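Local coordinates for blood group a-and b-cleaving endo-beta-galactosidase (Streptococcus pneumoniae, PDB 2YGM), which probably binds blood group A and B glycans through two tandem NPCBM-type carbohydrate-binding domains of an endo-beta-galactosidase, at residues 175-180 against 266-271. Residues are numbered along the deposited sequence; the frame is centred on the assembly and turned at random.
Sequences QTITPD and ISYVGI
Ile177 and Ile266 reach toward each other and meet at their branch tips. The two CG2 methyls sit 3.8 Å apart, and the two CD1 methyls, Ile177 to Ile266, come to 3.9 Å. Each isoleucine presents two methyls to the other, so like methyl meets like methyl at two points. In both residues CG2 is anti to the backbone N (chi1 -44° in Ile177, -48° in Ile266), and in both this turns CG2 toward the partner's CG2.

Tyr268 is the longer projection. It rises from the same side of strand 262-270 as Ile266, and its outer end enters the bend of the chain from Ile177 to Pro179. Ile177 CG2 borders the ring obliquely, 4.3 Å from Tyr268 CE1. Pro179 crosses the tyrosine at about a right angle; its CD lies 3.9 Å from Tyr268 CZ and 3.4 Å from Tyr268 OH. Thr178 turns its side chain away and offers backbone only; its OG1 caps Leu181 N at the start of helix 179-184. Leu182 of that helix touches both Ile177 and Tyr268, and Leu316 of strand 315-320 also touches both.

The contact packs segment 175-180, with the start of helix 179-184, against strand 262-270 of the second NPCBM/NEW2 domain. Its one polar link is a weak hydrogen bond from Tyr268 OH to Ile177 O, 3.2 Å long. The tyrosine's hydroxyl thereby gives a backbone carbonyl a partner at the end of an apolar patch. Cohesion therefore rests mainly on the fit of methyls, ring and proline.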
loop_
_atom_site.group_PDB
_atom_site.type_symbol
_atom_site.label_atom_id
_atom_site.label_comp_id
_atom_site.label_asym_id
_atom_site.label_seq_id
_atom_site.Cartn_x
_atom_site.Cartn_y
_atom_site.Cartn_z
ATOM N N GLN A 175 7.151 11.681 -1.397
ATOM C CA GLN A 175 6.210 10.577 -1.561
ATOM C C GLN A 175 4.776 10.990 -1.216
ATOM O O GLN A 175 4.556 11.942 -0.460
ATOM C CB GLN A 175 6.641 9.368 -0.721
ATOM C CG GLN A 175 7.677 8.452 -1.389
ATOM C CD GLN A 175 7.066 7.344 -2.260
ATOM O OE1 GLN A 175 7.474 6.184 -2.175
ATOM N NE2 GLN A 175 6.096 7.700 -3.098
ATOM N N THR A 176 3.812 10.277 -1.794
ATOM C CA THR A 176 2.394 10.502 -1.525
ATOM C C THR A 176 1.970 9.569 -0.392
ATOM O O THR A 176 2.248 8.366 -0.429
ATOM C CB THR A 176 1.524 10.255 -2.780
ATOM O OG1 THR A 176 2.295 10.501 -3.963
ATOM C CG2 THR A 176 0.302 11.169 -2.781
ATOM N N ILE A 177 1.299 10.128 0.613
ATOM C CA ILE A 177 1.070 9.421 1.871
ATOM C C ILE A 177 -0.079 8.415 1.795
ATOM O O ILE A 177 -1.216 8.758 1.463
ATOM C CB ILE A 177 0.868 10.400 3.065
ATOM C CG1 ILE A 177 1.894 11.551 3.028
ATOM C CG2 ILE A 177 0.898 9.649 4.391
ATOM C CD1 ILE A 177 3.363 11.139 3.164
ATOM N N THR A 178 0.253 7.165 2.098
ATOM C CA THR A 178 -0.700 6.063 2.135
ATOM C C THR A 178 -0.411 5.266 3.406
ATOM O O THR A 178 0.677 5.403 3.982
ATOM C CB THR A 178 -0.561 5.127 0.902
ATOM O OG1 THR A 178 0.695 4.434 0.958
ATOM C CG2 THR A 178 -0.667 5.910 -0.412
ATOM N N PRO A 179 -1.378 4.441 3.858
ATOM C CA PRO A 179 -1.151 3.598 5.029
ATOM C C PRO A 179 0.045 2.657 4.888
ATOM O O PRO A 179 0.737 2.397 5.876
ATOM C CB PRO A 179 -2.445 2.797 5.134
ATOM C CG PRO A 179 -3.473 3.690 4.557
ATOM C CD PRO A 179 -2.795 4.430 3.446
ATOM N N ASP A 180 0.284 2.156 3.678
ATOM C CA ASP A 180 1.395 1.230 3.432
ATOM C C ASP A 180 2.750 1.921 3.517
ATOM O O ASP A 180 3.715 1.337 4.007
ATOM C CB ASP A 180 1.234 0.516 2.085
ATOM C CG ASP A 180 0.055 -0.443 2.069
ATOM O OD1 ASP A 180 -0.488 -0.752 3.154
ATOM O OD2 ASP A 180 -0.333 -0.889 0.966
ATOM N N ILE A 266 2.954 13.915 10.394
ATOM C CA ILE A 266 2.070 13.103 9.557
ATOM C C ILE A 266 1.471 11.953 10.349
ATOM O O ILE A 266 2.185 11.221 11.035
ATOM C CB ILE A 266 2.780 12.545 8.290
ATOM C CG1 ILE A 266 3.559 13.643 7.558
ATOM C CG2 ILE A 266 1.759 11.902 7.344
ATOM C CD1 ILE A 266 4.331 13.146 6.336
ATOM N N SER A 267 0.151 11.811 10.244
ATOM C CA SER A 267 -0.591 10.725 10.880
ATOM C C SER A 267 -1.996 10.625 10.301
ATOM O O SER A 267 -2.575 11.631 9.884
ATOM C CB SER A 267 -0.702 10.961 12.388
ATOM O OG SER A 267 -1.259 9.834 13.039
ATOM N N TYR A 268 -2.528 9.405 10.267
ATOM C CA TYR A 268 -3.962 9.200 10.119
ATOM C C TYR A 268 -4.592 9.248 11.505
ATOM O O TYR A 268 -4.001 8.776 12.486
ATOM C CB TYR A 268 -4.276 7.861 9.439
ATOM C CG TYR A 268 -3.995 7.844 7.950
ATOM C CD1 TYR A 268 -2.733 7.509 7.469
ATOM C CD2 TYR A 268 -4.989 8.164 7.026
ATOM C CE1 TYR A 268 -2.459 7.491 6.109
ATOM C CE2 TYR A 268 -4.727 8.151 5.653
ATOM C CZ TYR A 268 -3.457 7.812 5.204
ATOM O OH TYR A 268 -3.168 7.795 3.857
ATOM N N VAL A 269 -5.786 9.831 11.576
ATOM C CA VAL A 269 -6.508 9.992 12.835
ATOM C C VAL A 269 -7.931 9.447 12.712
ATOM O O VAL A 269 -8.646 9.766 11.765
ATOM C CB VAL A 269 -6.531 11.480 13.291
ATOM C CG1 VAL A 269 -7.240 11.634 14.635
ATOM C CG2 VAL A 269 -5.109 12.030 13.393
ATOM N N GLY A 270 -8.320 8.613 13.674
ATOM C CA GLY A 270 -9.678 8.068 13.756
ATOM C C GLY A 270 -9.881 7.248 15.018
ATOM O O GLY A 270 -9.034 7.254 15.904
ATOM N N ILE A 271 -11.014 6.548 15.094
ATOM C CA ILE A 271 -11.312 5.645 16.200
ATOM C C ILE A 271 -10.909 4.234 15.792
ATOM O O ILE A 271 -11.198 3.801 14.679
ATOM C CB ILE A 271 -12.830 5.678 16.593
ATOM C CG1 ILE A 271 -13.199 6.989 17.283
ATOM C CG2 ILE A 271 -13.196 4.540 17.523
ATOM C CD1 ILE A 271 -13.939 7.950 16.402
#